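Local structure of serine acetyltransferase 1, putative (Entamoeba histolytica, 7BW9) at residues I107-Y111 and L120-I124; L102-D106 and M133-R137; K87-L92 and I141-D147. The protein probably catalyses acetyl transfer from acetyl-CoA to L-serine, the step leading into cysteine biosynthesis, and binds cysteine. The contacts are given in a common frame with arbitrary orientation. Numbering follows the deposited sequence.

The three contacts lie in the helical N-terminal part of the chain, which precedes the left-handed beta-helix. Helix 96-113 is shared by contacts 1 and 2, whose centres are 11 Å apart. Helix 128-144 continues from contact 2 to contact 3, 17 Å away between centres. Contacts 1 and 3 lie on opposite sides of the chain's centre, 27 Å apart between centres, without touching. Contact 1 lies close to a ligand: the side chain of Ala110 is about 10 Å from a bound cysteine, and the connection between its helices supplies Asp114, Pro115 and Ala116 to a cysteine pocket that Asp179 and His180 also line. Contact 2 ties its salt bridge to the beta-helix.

Contact 1 (I107-Y111 and L120-I124); sequences IIAAY and LAMII
Two alpha-helical segments, 107-111 and 120-124, cross at 115° with their axes 9.8 Å apart at closest approach, so the chain turns back obliquely across itself within a few residues. The CA atoms of Ile107 and Ile123 are 6.6 Å apart, and those of Tyr111 and Leu120 7.0 Å. The interface is apolar and depends on how its branched side chains are turned. Ile107 and Ile123, each burying 75 Å², both point toward the opposing helix and share the m,t rotamer; their CG2 methyls meet at 4.0 Å. The longer arm of Ile107 carries CD1 to 3.7 Å from CG1 of Ile124, itself m,t, while Ile107 CG2 also lies 3.8 Å from Leu120 CD2. Leu120 leaves its helix sideways, but with chi1 m and chi2 near -158° it swings both methyls toward the partner: CD2 reaches Tyr111 CB at 4.0 Å, and CD1 comes within 4.4 Å of Ile108 CD1. Ile108, in the m,m conformation, touches only with that tip, as its CA-CB bond points away. Ala110 is small enough for its CB to approach Ile123 CG2 at 3.8 Å. Tyr111, with chi1 t and chi2 near 74°, sets CB 3.6 Å from Ile123 CD1, which lies at the edge of the ring. Consecutive helices 96-113 and 120-126 thus pack around a buried aliphatic cluster. Ile130 of helix 128-144 covers Ile107 and Ile123, Phe49 and Phe50 of helix 47-50 cover Ile124, and Phe177 of strand 177-178 meets Ala110; Val309 and Pro312 of the third subunit pack on Ile108 and Tyr111.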
loop_
_atom_site.group_PDB
_atom_site.type_symbol
_atom_site.label_atom_id
_atom_site.label_comp_id
_atom_site.label_asym_id
_atom_site.label_seq_id
_atom_site.Cartn_x
_atom_site.Cartn_y
_atom_site.Cartn_z
ATOM N N ILE A 107 -4.065 -6.891 20.257
ATOM C CA ILE A 107 -2.625 -6.852 20.521
ATOM C C ILE A 107 -2.153 -8.167 21.122
ATOM O O ILE A 107 -1.104 -8.702 20.737
ATOM C CB ILE A 107 -2.291 -5.662 21.437
ATOM C CG1 ILE A 107 -2.423 -4.349 20.663
ATOM C CG2 ILE A 107 -0.913 -5.833 22.081
ATOM C CD1 ILE A 107 -2.789 -3.195 21.558
ATOM N N ILE A 108 -2.904 -8.696 22.086
ATOM C CA ILE A 108 -2.579 -10.003 22.656
ATOM C C ILE A 108 -2.555 -11.061 21.563
ATOM O O ILE A 108 -1.638 -11.887 21.500
ATOM C CB ILE A 108 -3.581 -10.376 23.763
ATOM C CG1 ILE A 108 -3.424 -9.453 24.988
ATOM C CG2 ILE A 108 -3.459 -11.860 24.118
ATOM C CD1 ILE A 108 -2.004 -9.233 25.425
ATOM N N ALA A 109 -3.570 -11.049 20.690
ATOM C CA ALA A 109 -3.652 -12.028 19.605
ATOM C C ALA A 109 -2.458 -11.911 18.676
ATOM O O ALA A 109 -1.951 -12.922 18.174
ATOM C CB ALA A 109 -4.945 -11.838 18.807
ATOM N N ALA A 110 -2.008 -10.672 18.420
ATOM C CA ALA A 110 -0.830 -10.471 17.580
ATOM C C ALA A 110 0.406 -11.067 18.241
ATOM O O ALA A 110 1.241 -11.698 17.574
ATOM C CB ALA A 110 -0.623 -8.970 17.302
ATOM N N TYR A 111 0.538 -10.857 19.548
ATOM C CA TYR A 111 1.729 -11.366 20.271
ATOM C C TYR A 111 1.776 -12.897 20.276
ATOM O O TYR A 111 2.841 -13.430 20.062
ATOM C CB TYR A 111 1.822 -10.819 21.692
ATOM C CG TYR A 111 2.974 -11.392 22.472
ATOM C CD1 TYR A 111 4.275 -11.008 22.213
ATOM C CD2 TYR A 111 2.759 -12.325 23.467
ATOM C CE1 TYR A 111 5.336 -11.526 22.932
ATOM C CE2 TYR A 111 3.806 -12.852 24.199
ATOM C CZ TYR A 111 5.096 -12.453 23.929
ATOM O OH TYR A 111 6.111 -12.987 24.653
ATOM N N LEU A 120 4.953 -5.990 23.375
ATOM C CA LEU A 120 3.713 -5.266 23.113
ATOM C C LEU A 120 3.993 -3.883 22.545
ATOM O O LEU A 120 3.230 -3.398 21.698
ATOM C CB LEU A 120 2.855 -5.155 24.379
ATOM C CG LEU A 120 2.312 -6.456 24.986
ATOM C CD1 LEU A 120 1.096 -6.174 25.847
ATOM C CD2 LEU A 120 1.997 -7.518 23.918
ATOM N N ALA A 121 5.085 -3.242 22.981
ATOM C CA ALA A 121 5.454 -1.937 22.433
ATOM C C ALA A 121 5.600 -2.001 20.917
ATOM O O ALA A 121 5.017 -1.186 20.188
ATOM C CB ALA A 121 6.755 -1.447 23.068
ATOM N N MET A 122 6.379 -2.968 20.428
ATOM C CA MET A 122 6.558 -3.137 18.991
ATOM C C MET A 122 5.210 -3.292 18.299
ATOM O O MET A 122 4.929 -2.627 17.296
ATOM C CB MET A 122 7.446 -4.351 18.722
ATOM C CG MET A 122 7.365 -4.880 17.285
ATOM S SD MET A 122 8.159 -6.491 17.047
ATOM C CE MET A 122 9.812 -6.141 17.613
ATOM N N ILE A 123 4.350 -4.148 18.856
ATOM C CA ILE A 123 3.037 -4.393 18.268
ATOM C C ILE A 123 2.220 -3.109 18.265
ATOM O O ILE A 123 1.617 -2.733 17.252
ATOM C CB ILE A 123 2.316 -5.526 19.027
ATOM C CG1 ILE A 123 3.078 -6.842 18.874
ATOM C CG2 ILE A 123 0.870 -5.696 18.553
ATOM C CD1 ILE A 123 2.712 -7.859 19.905
ATOM N N ILE A 124 2.211 -2.405 19.394
ATOM C CA ILE A 124 1.352 -1.237 19.517
ATOM C C ILE A 124 1.817 -0.133 18.581
ATOM O O ILE A 124 1.007 0.557 17.955
ATOM C CB ILE A 124 1.321 -0.761 20.977
ATOM C CG1 ILE A 124 0.556 -1.760 21.849
ATOM C CG2 ILE A 124 0.713 0.637 21.059
ATOM C CD1 ILE A 124 0.595 -1.426 23.344
#

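Contact 2 (L102-D106 and M133-R137); sequences LVKQD and MMIQR
Arg137, Val103 and Asp106 dominate the meeting of helical segments 102-106 and 133-137, burying 83, 61 and 52 Å². The helices run roughly antiparallel, at 148° between their directions and 10.3 Å between axes, with the CA atoms of Val103 and Met134 6.3 Å apart. Arg137 (m,t,t, chi4 near -82°) extends across the gap to Asp106 (chi1 m) and forms a buried, bidentate salt bridge: NE donates to OD2 at 3.1 Å and NH2 to OD1 at 3.1 Å, with a weak third bond from NH2 to OD2 at 3.3 Å. Leu102 covers one face of the guanidinium, its CB lying 3.7 Å from Arg137 CD, and Met133 CB touches Asp106 OD2 at 3.7 Å. Val103, with chi1 t, supplies the apolar side of the seam through CG1, 4.0 Å from CG of Met134 (m,t,t). The ion pair is also joined to the beta-helix: Phe176 N donates to Asp106, and the carbonyl oxygens of Gly173 and Ile172 accept from Arg137, so one polar network fastens both helices to the first coil. Beyond it, Met134 packs on Ile41 and Gln42 of helix 36-45, and Met133 against Ile166 of strand 165-166.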
loop_
_atom_site.group_PDB
_atom_site.type_symbol
_atom_site.label_atom_id
_atom_site.label_comp_id
_atom_site.label_asym_id
_atom_site.label_seq_id
_atom_site.Cartn_x
_atom_site.Cartn_y
_atom_site.Cartn_z
ATOM N N LEU A 102 -11.103 -4.147 23.386
ATOM C CA LEU A 102 -11.021 -4.989 22.189
ATOM C C LEU A 102 -9.667 -4.855 21.491
ATOM O O LEU A 102 -9.071 -5.859 21.072
ATOM C CB LEU A 102 -12.162 -4.639 21.225
ATOM C CG LEU A 102 -13.566 -5.149 21.594
ATOM C CD1 LEU A 102 -14.616 -4.615 20.629
ATOM C CD2 LEU A 102 -13.625 -6.676 21.660
ATOM N N VAL A 103 -9.162 -3.625 21.358
ATOM C CA VAL A 103 -7.864 -3.425 20.722
ATOM C C VAL A 103 -6.768 -4.115 21.527
ATOM O O VAL A 103 -5.864 -4.753 20.962
ATOM C CB VAL A 103 -7.596 -1.917 20.540
ATOM C CG1 VAL A 103 -6.140 -1.664 20.186
ATOM C CG2 VAL A 103 -8.536 -1.345 19.457
ATOM N N LYS A 104 -6.856 -4.039 22.861
ATOM C CA LYS A 104 -5.894 -4.736 23.714
ATOM C C LYS A 104 -5.881 -6.231 23.424
ATOM O O LYS A 104 -4.817 -6.860 23.408
ATOM C CB LYS A 104 -6.218 -4.500 25.191
ATOM C CG LYS A 104 -5.943 -3.093 25.698
ATOM C CD LYS A 104 -6.545 -2.922 27.099
ATOM C CE LYS A 104 -5.710 -3.634 28.147
ATOM N NZ LYS A 104 -6.335 -3.537 29.500
ATOM N N GLN A 105 -7.054 -6.818 23.193
ATOM C CA GLN A 105 -7.089 -8.239 22.872
ATOM C C GLN A 105 -6.554 -8.520 21.476
ATOM O O GLN A 105 -5.901 -9.547 21.275
ATOM C CB GLN A 105 -8.500 -8.775 23.052
ATOM C CG GLN A 105 -8.978 -8.620 24.496
ATOM C CD GLN A 105 -10.401 -9.099 24.668
ATOM O OE1 GLN A 105 -10.705 -9.870 25.579
ATOM N NE2 GLN A 105 -11.277 -8.664 23.777
ATOM N N ASP A 106 -6.771 -7.607 20.512
ATOM C CA ASP A 106 -6.106 -7.753 19.217
ATOM C C ASP A 106 -4.585 -7.760 19.385
ATOM O O ASP A 106 -3.882 -8.555 18.747
ATOM C CB ASP A 106 -6.537 -6.638 18.253
ATOM C CG ASP A 106 -8.042 -6.678 17.910
ATOM O OD1 ASP A 106 -8.659 -7.782 17.869
ATOM O OD2 ASP A 106 -8.613 -5.585 17.674
ATOM N N MET A 133 -7.296 -2.065 12.945
ATOM C CA MET A 133 -8.399 -2.416 13.831
ATOM C C MET A 133 -8.743 -1.291 14.802
ATOM O O MET A 133 -9.919 -1.117 15.136
ATOM C CB MET A 133 -8.076 -3.709 14.579
ATOM C CG MET A 133 -8.161 -4.955 13.672
ATOM S SD MET A 133 -9.639 -4.994 12.618
ATOM C CE MET A 133 -10.907 -5.035 13.901
ATOM N N MET A 134 -7.750 -0.514 15.257
ATOM C CA MET A 134 -8.062 0.736 15.951
ATOM C C MET A 134 -9.043 1.583 15.141
ATOM O O MET A 134 -10.049 2.067 15.664
ATOM C CB MET A 134 -6.783 1.536 16.212
ATOM C CG MET A 134 -5.723 0.850 17.058
ATOM S SD MET A 134 -4.358 2.009 17.347
ATOM C CE MET A 134 -3.323 1.093 18.490
ATOM N N ILE A 135 -8.768 1.765 13.850
ATOM C CA ILE A 135 -9.668 2.549 13.011
ATOM C C ILE A 135 -10.982 1.808 12.772
ATOM O O ILE A 135 -12.066 2.408 12.841
ATOM C CB ILE A 135 -8.979 2.908 11.688
ATOM C CG1 ILE A 135 -7.664 3.625 11.968
ATOM C CG2 ILE A 135 -9.888 3.777 10.815
ATOM C CD1 ILE A 135 -7.829 4.986 12.687
ATOM N N GLN A 136 -10.916 0.497 12.477
ATOM C CA GLN A 136 -12.123 -0.225 12.065
ATOM C C GLN A 136 -13.149 -0.286 13.186
ATOM O O GLN A 136 -14.349 -0.115 12.945
ATOM C CB GLN A 136 -11.784 -1.643 11.597
ATOM C CG GLN A 136 -12.858 -2.253 10.634
ATOM C CD GLN A 136 -14.034 -2.882 11.365
ATOM O OE1 GLN A 136 -13.902 -3.280 12.518
ATOM N NE2 GLN A 136 -15.195 -2.940 10.711
ATOM N N ARG A 137 -12.701 -0.544 14.417
ATOM C CA ARG A 137 -13.639 -0.621 15.529
ATOM C C ARG A 137 -14.289 0.733 15.809
ATOM O O ARG A 137 -15.457 0.785 16.215
ATOM C CB ARG A 137 -12.919 -1.186 16.755
ATOM C CG ARG A 137 -12.384 -2.603 16.467
ATOM C CD ARG A 137 -12.178 -3.413 17.715
ATOM N NE ARG A 137 -11.536 -4.709 17.482
ATOM C CZ ARG A 137 -12.179 -5.809 17.076
ATOM N NH1 ARG A 137 -13.482 -5.771 16.828
ATOM N NH2 ARG A 137 -11.515 -6.950 16.926
#

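Contact 3 (K87-L92 and I141-D147); sequences KCITAL and ILYMNGD
Cys88 fits as a bump into a hollow formed where helix 128-144 ends. On helical segment 87-92 its side chain (chi1 m) places SG 3.7 Å from Leu142 O, 3.7 Å from Asn145 O and 3.7 Å from Asp147 CB, while its CB lies 3.8 Å from Leu142 CD2. A Schellman motif makes the hollow: residues 141-144 are helical, Asn145 leaves the helix, and Gly146, at phi 116°, reverses the chain, with Asp147 N bonded to Leu142 O (3.2 Å) and Gly146 N to Tyr143 O (3.0 Å). The CA atoms of Cys88 and Leu142 are 5.2 Å apart. Asn145 (chi1 m), which like Cys88 buries 83 Å², folds back so that ND2 donates to Ile141 O at 2.8 Å, presenting a flat amide to Ala91, whose CB lies 3.4 Å from that ND2. Ile141 CG2 fits beside Ala91, 3.8 Å from both its CB and Leu92 N, and Leu92 CD2 meets Leu142 CD2 at 4.3 Å. At the solvent-exposed edge, Lys87 (t,t,t,p) lays CE 3.3 Å from Asn145 O. Asp147 then N-caps helix 148-162 through Tyr150 N, Ile76 of helix 58-79 packs on Cys88 and Asp147, and Ile99 of helix 96-113 on Leu92 and Ile141.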
loop_
_atom_site.group_PDB
_atom_site.type_symbol
_atom_site.label_atom_id
_atom_site.label_comp_id
_atom_site.label_asym_id
_atom_site.label_seq_id
_atom_site.Cartn_x
_atom_site.Cartn_y
_atom_site.Cartn_z
ATOM N N LYS A 87 -25.618 11.723 16.984
ATOM C CA LYS A 87 -25.975 10.341 17.303
ATOM C C LYS A 87 -24.764 9.422 17.166
ATOM O O LYS A 87 -24.466 8.624 18.068
ATOM C CB LYS A 87 -27.123 9.891 16.395
ATOM C CG LYS A 87 -27.488 8.420 16.469
ATOM C CD LYS A 87 -28.645 8.119 15.513
ATOM C CE LYS A 87 -28.792 6.619 15.232
ATOM N NZ LYS A 87 -29.026 5.840 16.487
ATOM N N CYS A 88 -24.025 9.551 16.058
ATOM C CA CYS A 88 -22.858 8.698 15.844
ATOM C C CYS A 88 -21.802 8.933 16.907
ATOM O O CYS A 88 -21.209 7.982 17.431
ATOM C CB CYS A 88 -22.289 8.940 14.447
ATOM S SG CYS A 88 -23.411 8.313 13.157
ATOM N N ILE A 89 -21.567 10.202 17.244
ATOM C CA ILE A 89 -20.563 10.569 18.234
ATOM C C ILE A 89 -20.933 10.017 19.602
ATOM O O ILE A 89 -20.075 9.534 20.356
ATOM C CB ILE A 89 -20.432 12.105 18.256
ATOM C CG1 ILE A 89 -19.648 12.563 17.037
ATOM C CG2 ILE A 89 -19.864 12.617 19.575
ATOM C CD1 ILE A 89 -18.561 11.633 16.676
ATOM N N THR A 90 -22.210 10.120 19.961
ATOM C CA THR A 90 -22.634 9.660 21.274
ATOM C C THR A 90 -22.365 8.173 21.418
ATOM O O THR A 90 -21.789 7.724 22.417
ATOM C CB THR A 90 -24.115 9.995 21.484
ATOM O OG1 THR A 90 -24.268 11.421 21.472
ATOM C CG2 THR A 90 -24.632 9.435 22.815
ATOM N N ALA A 91 -22.728 7.399 20.399
ATOM C CA ALA A 91 -22.480 5.962 20.438
ATOM C C ALA A 91 -20.990 5.667 20.531
ATOM O O ALA A 91 -20.576 4.792 21.300
ATOM C CB ALA A 91 -23.094 5.285 19.217
ATOM N N LEU A 92 -20.163 6.426 19.799
ATOM C CA LEU A 92 -18.720 6.207 19.832
ATOM C C LEU A 92 -18.143 6.476 21.219
ATOM O O LEU A 92 -17.360 5.677 21.745
ATOM C CB LEU A 92 -18.028 7.091 18.794
ATOM C CG LEU A 92 -16.492 7.070 18.832
ATOM C CD1 LEU A 92 -15.924 5.644 18.744
ATOM C CD2 LEU A 92 -15.919 7.925 17.714
ATOM N N ILE A 141 -18.718 1.520 14.614
ATOM C CA ILE A 141 -19.771 2.115 15.435
ATOM C C ILE A 141 -20.426 3.268 14.695
ATOM O O ILE A 141 -21.644 3.457 14.764
ATOM C CB ILE A 141 -19.205 2.554 16.794
ATOM C CG1 ILE A 141 -18.817 1.310 17.590
ATOM C CG2 ILE A 141 -20.244 3.396 17.574
ATOM C CD1 ILE A 141 -17.948 1.591 18.703
ATOM N N LEU A 142 -19.634 4.040 13.956
ATOM C CA LEU A 142 -20.209 5.114 13.161
ATOM C C LEU A 142 -21.154 4.544 12.114
ATOM O O LEU A 142 -22.295 5.003 11.971
ATOM C CB LEU A 142 -19.091 5.934 12.518
ATOM C CG LEU A 142 -18.084 6.496 13.525
ATOM C CD1 LEU A 142 -16.951 7.220 12.807
ATOM C CD2 LEU A 142 -18.799 7.429 14.511
ATOM N N TYR A 143 -20.705 3.501 11.411
ATOM C CA TYR A 143 -21.503 2.910 10.342
ATOM C C TYR A 143 -22.809 2.339 10.884
ATOM O O TYR A 143 -23.878 2.559 10.303
ATOM C CB TYR A 143 -20.674 1.842 9.624
ATOM C CG TYR A 143 -21.422 0.958 8.643
ATOM C CD1 TYR A 143 -22.153 -0.141 9.090
ATOM C CD2 TYR A 143 -21.349 1.188 7.265
ATOM C CE1 TYR A 143 -22.830 -0.967 8.207
ATOM C CE2 TYR A 143 -22.017 0.356 6.362
ATOM C CZ TYR A 143 -22.750 -0.721 6.842
ATOM O OH TYR A 143 -23.416 -1.559 5.976
ATOM N N MET A 144 -22.740 1.619 12.012
ATOM C CA MET A 144 -23.923 0.988 12.598
ATOM C C MET A 144 -24.949 2.005 13.089
ATOM O O MET A 144 -26.135 1.678 13.187
ATOM C CB MET A 144 -23.518 0.079 13.763
ATOM C CG MET A 144 -22.813 -1.210 13.358
ATOM S SD MET A 144 -23.727 -2.207 12.158
ATOM C CE MET A 144 -25.290 -2.387 13.037
ATOM N N ASN A 145 -24.532 3.230 13.399
ATOM C CA ASN A 145 -25.480 4.256 13.794
ATOM C C ASN A 145 -25.863 5.177 12.646
ATOM O O ASN A 145 -26.478 6.220 12.881
ATOM C CB ASN A 145 -24.932 5.041 14.974
ATOM C CG ASN A 145 -24.921 4.219 16.247
ATOM O OD1 ASN A 145 -25.843 4.301 17.051
ATOM N ND2 ASN A 145 -23.878 3.415 16.433
ATOM N N GLY A 146 -25.540 4.804 11.413
ATOM C CA GLY A 146 -26.176 5.372 10.237
ATOM C C GLY A 146 -25.274 6.161 9.321
ATOM O O GLY A 146 -25.737 6.579 8.250
ATOM N N ASP A 147 -24.012 6.406 9.679
ATOM C CA ASP A 147 -23.113 7.190 8.830
ATOM C C ASP A 147 -22.338 6.234 7.936
ATOM O O ASP A 147 -21.310 5.683 8.339
ATOM C CB ASP A 147 -22.162 8.044 9.661
ATOM C CG ASP A 147 -20.875 8.367 8.911
ATOM O OD1 ASP A 147 -20.950 8.651 7.689
ATOM O OD2 ASP A 147 -19.784 8.279 9.522
#